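PDB 6ERC: peroxinectin A from Dictyostelium discoideum, which catalyses the oxidation of phenolic donors by hydrogen peroxide, using a modified heme, and also oxidises halides and thiocyanate as a secreted peroxidase. Local coordinates for residues N199-D204 with F332-L337; Q205-S208 with G214-N217. One frame throughout, in Å; residues are numbered along the deposited sequence.

Interaction 1: N199-D204 with F332-L337; sequences NLFPID and FNPHAL
F201 and the turn that starts at F332 meet through one aromatic ring, which reaches across from its loop and lies along the backbone of the second segment. At F332 the contact is made by the main chain: the carbonyl oxygen O sits 3.2 Å from CD1 of F201, while the phenyl ring of F332 itself leads off toward the heme side of the fold. N333 comes next. Its CG is anti to the backbone N (chi1 179°), which carries the carboxamide out beside the far end of the F201 ring, though OD1 is modelled too close to F201 CZ for its exact place to be trusted. CB of N333 adds an apolar touch, 3.7 Å from F201 CE1, and ND2 turns away to a weak hydrogen bond with the carbonyl of F329. P334 then takes one face of the phenyl ring in a CH-pi contact, its CD 4.2 Å from the centroid of the F201 ring and displaced toward the rim. H335 closes the row. Its imidazole is slid so far along that it barely overlaps F201, the ring planes inclined by 29° and H335 CD2 3.5 Å from CE2 of F201. Beyond it the short 3-10 turn 334-336 leads A336 and L337 against helix 218-241.

The contact thus pins the loop before that helix to the loop leading into helix 342-350 without any hydrogen bond crossing between the two segments. Van der Waals packing round the F201 ring, with one CH-pi contact over its face, does most of the work, so it probably depends more on the shape and placement of that ring than on bond direction.

Interaction 2: Q205-S208 with G214-N217; sequences QLYS and GNEN. With HEM (protoporphyrin IX containing Fe), chain F.
Y207 and N215 are joined by two hydrogen bonds, both made by the N215 carboxamide to the main chain of Y207. OD1 of N215 accepts from the backbone N of Y207 at 3.0 Å, the N-H arriving in the carbonyl plane on a lone pair. ND2 of N215 gives the straighter bond, 165° at the hydrogen, to Y207 O at 3.0 Å, with that oxygen close to the amide plane. One flat group therefore pairs with both main-chain polar atoms of Y207, as a neighbouring strand might, and the pairing fixes which end of the amide is oxygen. With an alanine in place of N215, the N-H and C=O of Y207 would probably lose both these mates inside a buried contact.

Van der Waals contact is slighter. L206 lays its CB 3.5 Å from N215 OD1, with CD2 a little farther off, while the edge of the Y207 ring stands beside the same oxygen.

The covalent link belongs to E216: its OE2 is bonded to the heme methyl carbon CMB at 1.5 Å, an ester of the kind known from mammalian peroxidases such as lactoperoxidase. With CG anti to the backbone N (chi1 -160°) and a bend at chi2, the acyl group is carried out to the edge of the porphyrin. Its other oxygen, OE1, receives ND2 of N217 at 2.7 Å and, weakly, Q77 NE2, which should steady the ester.

N217 stands at the N-cap of helix 218-241, where its OD1 takes the N-H of L220. L221 of that helix packs on Y207 and N215, and beyond Y207 the backbone of S208 bonds to P186, just after strand 182-184.

Both contacts fold the loop between strand 182-184 and helix 218-241, and interaction 2 is nested within the chain segment that interaction 1 closes. Interaction 1 is partly buried and nearer the surface, tying that loop to a distant part of the chain mainly by packing round one aromatic ring, with no hydrogen bond across. Interaction 2 is buried, joins two parts of the same loop, and relies on directed hydrogen bonds beside a covalent heme link. They meet at 332-337: F332 N probably hydrogen-bonds to E216 O at 3.1 Å, and P334 packs against L206 and Y207. P334 therefore serves F201 in one contact and the 205-208 segment in the other.

Interaction 1: N199-D204 with F332-L337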
# COMPACT_ATOMS: atom_id res chain seq x y z
N ASN A 199 0.18 19.09 1.77
CA ASN A 199 -0.44 20.39 2.02
C ASN A 199 -0.04 21.41 0.97
O ASN A 199 0.25 22.57 1.27
CB ASN A 199 -0.09 20.89 3.42
CG ASN A 199 -1.06 21.94 3.93
OD1 ASN A 199 -1.79 22.56 3.15
ND2 ASN A 199 -1.08 22.15 5.24
N LEU A 200 -0.00 20.97 -0.30
CA LEU A 200 0.24 21.90 -1.40
C LEU A 200 -1.03 22.65 -1.77
O LEU A 200 -0.99 23.87 -2.00
CB LEU A 200 0.79 21.15 -2.62
CG LEU A 200 2.31 21.12 -2.78
CD1 LEU A 200 2.95 20.18 -1.77
CD2 LEU A 200 2.68 20.70 -4.20
N PHE A 201 -2.16 21.96 -1.83
CA PHE A 201 -3.43 22.53 -2.24
C PHE A 201 -4.41 22.50 -1.07
O PHE A 201 -4.28 21.67 -0.16
CB PHE A 201 -4.01 21.76 -3.44
CG PHE A 201 -3.09 21.72 -4.63
CD1 PHE A 201 -2.03 20.83 -4.68
CD2 PHE A 201 -3.30 22.57 -5.71
CE1 PHE A 201 -1.18 20.79 -5.78
CE2 PHE A 201 -2.46 22.54 -6.81
CZ PHE A 201 -1.40 21.65 -6.85
N PRO A 202 -5.41 23.38 -1.07
CA PRO A 202 -6.42 23.33 -0.00
C PRO A 202 -7.29 22.09 -0.12
O PRO A 202 -7.56 21.60 -1.22
CB PRO A 202 -7.23 24.61 -0.23
CG PRO A 202 -7.12 24.86 -1.70
CD PRO A 202 -5.72 24.42 -2.07
N ILE A 203 -7.73 21.60 1.04
CA ILE A 203 -8.40 20.30 1.09
C ILE A 203 -9.67 20.30 0.24
O ILE A 203 -10.05 19.25 -0.31
CB ILE A 203 -8.68 19.90 2.55
CG1 ILE A 203 -7.36 19.71 3.30
CG2 ILE A 203 -9.51 18.61 2.62
CD1 ILE A 203 -7.50 19.50 4.80
N ASP A 204 -10.33 21.45 0.10
CA ASP A 204 -11.56 21.48 -0.69
C ASP A 204 -11.31 21.22 -2.17
O ASP A 204 -12.28 21.05 -2.92
CB ASP A 204 -12.29 22.82 -0.52
CG ASP A 204 -11.42 24.01 -0.88
OD1 ASP A 204 -10.34 24.15 -0.28
OD2 ASP A 204 -11.83 24.80 -1.76
N PHE A 332 -0.33 14.81 -3.75
CA PHE A 332 -1.59 15.46 -3.40
C PHE A 332 -1.87 16.64 -4.33
O PHE A 332 -2.11 17.77 -3.89
CB PHE A 332 -1.57 15.90 -1.93
CG PHE A 332 -1.41 14.76 -0.97
CD1 PHE A 332 -2.51 14.19 -0.36
CD2 PHE A 332 -0.15 14.26 -0.68
CE1 PHE A 332 -2.36 13.13 0.52
CE2 PHE A 332 -0.00 13.21 0.21
CZ PHE A 332 -1.11 12.64 0.80
N ASN A 333 -1.85 16.36 -5.63
CA ASN A 333 -2.07 17.37 -6.66
C ASN A 333 -3.25 16.97 -7.53
O ASN A 333 -3.11 16.11 -8.41
CB ASN A 333 -0.81 17.55 -7.51
CG ASN A 333 -1.00 18.57 -8.61
OD1 ASN A 333 -1.92 19.38 -8.57
ND2 ASN A 333 -0.12 18.53 -9.61
N PRO A 334 -4.44 17.55 -7.32
CA PRO A 334 -5.57 17.22 -8.19
C PRO A 334 -5.41 17.70 -9.63
O PRO A 334 -6.03 17.11 -10.52
CB PRO A 334 -6.76 17.92 -7.51
CG PRO A 334 -6.31 18.18 -6.10
CD PRO A 334 -4.84 18.42 -6.20
N HIS A 335 -4.61 18.74 -9.87
CA HIS A 335 -4.46 19.25 -11.23
C HIS A 335 -3.97 18.19 -12.20
O HIS A 335 -4.14 18.35 -13.42
CB HIS A 335 -3.50 20.44 -11.25
CG HIS A 335 -4.11 21.70 -10.73
ND1 HIS A 335 -4.21 22.84 -11.50
CD2 HIS A 335 -4.65 22.01 -9.53
CE1 HIS A 335 -4.79 23.80 -10.79
NE2 HIS A 335 -5.07 23.31 -9.59
N ALA A 336 -3.37 17.11 -11.70
CA ALA A 336 -2.90 16.04 -12.57
C ALA A 336 -4.03 15.39 -13.35
O ALA A 336 -3.77 14.75 -14.38
CB ALA A 336 -2.15 14.99 -11.76
N LEU A 337 -5.28 15.52 -12.89
CA LEU A 337 -6.43 14.96 -13.58
C LEU A 337 -7.21 16.01 -14.37
O LEU A 337 -8.32 15.72 -14.83
CB LEU A 337 -7.37 14.27 -12.58
CG LEU A 337 -6.79 13.13 -11.75
CD1 LEU A 337 -7.87 12.52 -10.85
CD2 LEU A 337 -6.17 12.06 -12.63

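Interaction 2: Q205-S208 with G214-N217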
# COMPACT_ATOMS: atom_id res chain seq x y z
N GLN A 205 -10.06 21.18 -2.61
CA GLN A 205 -9.74 20.82 -3.99
C GLN A 205 -9.36 19.35 -4.14
O GLN A 205 -9.21 18.89 -5.28
CB GLN A 205 -8.59 21.70 -4.51
CG GLN A 205 -8.96 23.17 -4.70
CD GLN A 205 -7.77 24.05 -5.04
OE1 GLN A 205 -7.73 25.23 -4.67
NE2 GLN A 205 -6.79 23.49 -5.75
N LEU A 206 -9.21 18.62 -3.05
CA LEU A 206 -8.91 17.19 -3.12
C LEU A 206 -10.17 16.39 -3.40
O LEU A 206 -11.29 16.79 -3.06
CB LEU A 206 -8.28 16.70 -1.82
CG LEU A 206 -6.99 17.38 -1.36
CD1 LEU A 206 -6.52 16.75 -0.05
CD2 LEU A 206 -5.89 17.29 -2.42
N TYR A 207 -9.98 15.24 -4.04
CA TYR A 207 -11.10 14.35 -4.33
C TYR A 207 -11.45 13.53 -3.09
O TYR A 207 -10.57 13.11 -2.34
CB TYR A 207 -10.75 13.43 -5.50
CG TYR A 207 -10.59 14.17 -6.81
CD1 TYR A 207 -11.69 14.53 -7.57
CD2 TYR A 207 -9.32 14.52 -7.28
CE1 TYR A 207 -11.55 15.21 -8.76
CE2 TYR A 207 -9.17 15.20 -8.47
CZ TYR A 207 -10.29 15.54 -9.21
OH TYR A 207 -10.15 16.22 -10.40
N SER A 208 -12.75 13.31 -2.89
CA SER A 208 -13.26 12.59 -1.73
C SER A 208 -13.52 11.14 -2.12
O SER A 208 -14.48 10.85 -2.85
CB SER A 208 -14.53 13.26 -1.21
OG SER A 208 -14.29 14.63 -0.93
N GLY A 214 -6.07 8.73 -0.58
CA GLY A 214 -6.31 8.44 -1.98
C GLY A 214 -5.70 9.47 -2.91
O GLY A 214 -5.38 9.16 -4.06
N ASN A 215 -5.53 10.70 -2.43
CA ASN A 215 -4.93 11.76 -3.24
C ASN A 215 -3.41 11.69 -3.27
O ASN A 215 -2.79 12.56 -3.90
CB ASN A 215 -5.35 13.13 -2.71
CG ASN A 215 -6.85 13.37 -2.82
OD1 ASN A 215 -7.32 13.93 -3.81
ND2 ASN A 215 -7.59 12.95 -1.81
N GLU A 216 -2.80 10.69 -2.62
CA GLU A 216 -1.34 10.64 -2.51
C GLU A 216 -0.68 10.91 -3.86
O GLU A 216 0.24 11.73 -3.95
CB GLU A 216 -0.90 9.29 -1.95
CG GLU A 216 0.52 9.28 -1.35
CD GLU A 216 1.62 8.98 -2.36
OE1 GLU A 216 1.32 8.90 -3.57
OE2 GLU A 216 2.79 8.83 -1.94
N ASN A 217 -1.13 10.24 -4.91
CA ASN A 217 -0.60 10.50 -6.24
C ASN A 217 -1.71 10.30 -7.26
O ASN A 217 -2.70 9.60 -6.99
CB ASN A 217 0.60 9.61 -6.57
CG ASN A 217 0.22 8.15 -6.71
OD1 ASN A 217 -0.18 7.70 -7.78
ND2 ASN A 217 0.35 7.40 -5.62
CHA HEM F . 3.26 3.38 3.67
CHB HEM F . 3.96 6.91 0.44
CHC HEM F . 4.04 3.60 -3.13
CHD HEM F . 3.58 0.06 0.14
C1A HEM F . 3.51 4.60 3.11
C2A HEM F . 3.73 5.83 3.83
C3A HEM F . 3.93 6.81 2.95
C4A HEM F . 3.83 6.23 1.63
CMA HEM F . 4.20 8.30 3.25
CAA HEM F . 3.75 5.94 5.36
CBA HEM F . 5.18 6.26 5.77
CGA HEM F . 5.42 5.84 7.19
O1A HEM F . 5.34 4.62 7.49
O2A HEM F . 5.70 6.73 8.04
C1B HEM F . 4.02 6.31 -0.80
C2B HEM F . 4.16 7.02 -2.05
C3B HEM F . 4.18 6.11 -3.04
C4B HEM F . 4.05 4.80 -2.44
CMB HEM F . 4.26 8.56 -2.12
CAB HEM F . 4.31 6.33 -4.56
CBB HEM F . 4.51 7.52 -5.12
C1C HEM F . 3.93 2.35 -2.56
C2C HEM F . 3.93 1.08 -3.27
C3C HEM F . 3.80 0.09 -2.35
C4C HEM F . 3.71 0.73 -1.05
CMC HEM F . 4.07 1.00 -4.80
CAC HEM F . 3.73 -1.45 -2.47
CBC HEM F . 3.78 -2.15 -3.61
C1D HEM F . 3.41 0.65 1.37
C2D HEM F . 3.11 -0.04 2.61
C3D HEM F . 3.03 0.88 3.57
C4D HEM F . 3.26 2.18 2.99
CMD HEM F . 2.94 -1.56 2.75
CAD HEM F . 2.72 0.66 5.06
CBD HEM F . 1.20 0.51 5.14
CGD HEM F . 0.66 1.09 6.42
O1D HEM F . 0.41 2.32 6.46
O2D HEM F . 0.45 0.33 7.40
NA HEM F . 3.57 4.89 1.76
NB HEM F . 3.96 4.96 -1.07
NC HEM F . 3.79 2.09 -1.22
ND HEM F . 3.49 2.00 1.64
FE HEM F . 3.67 3.46 0.30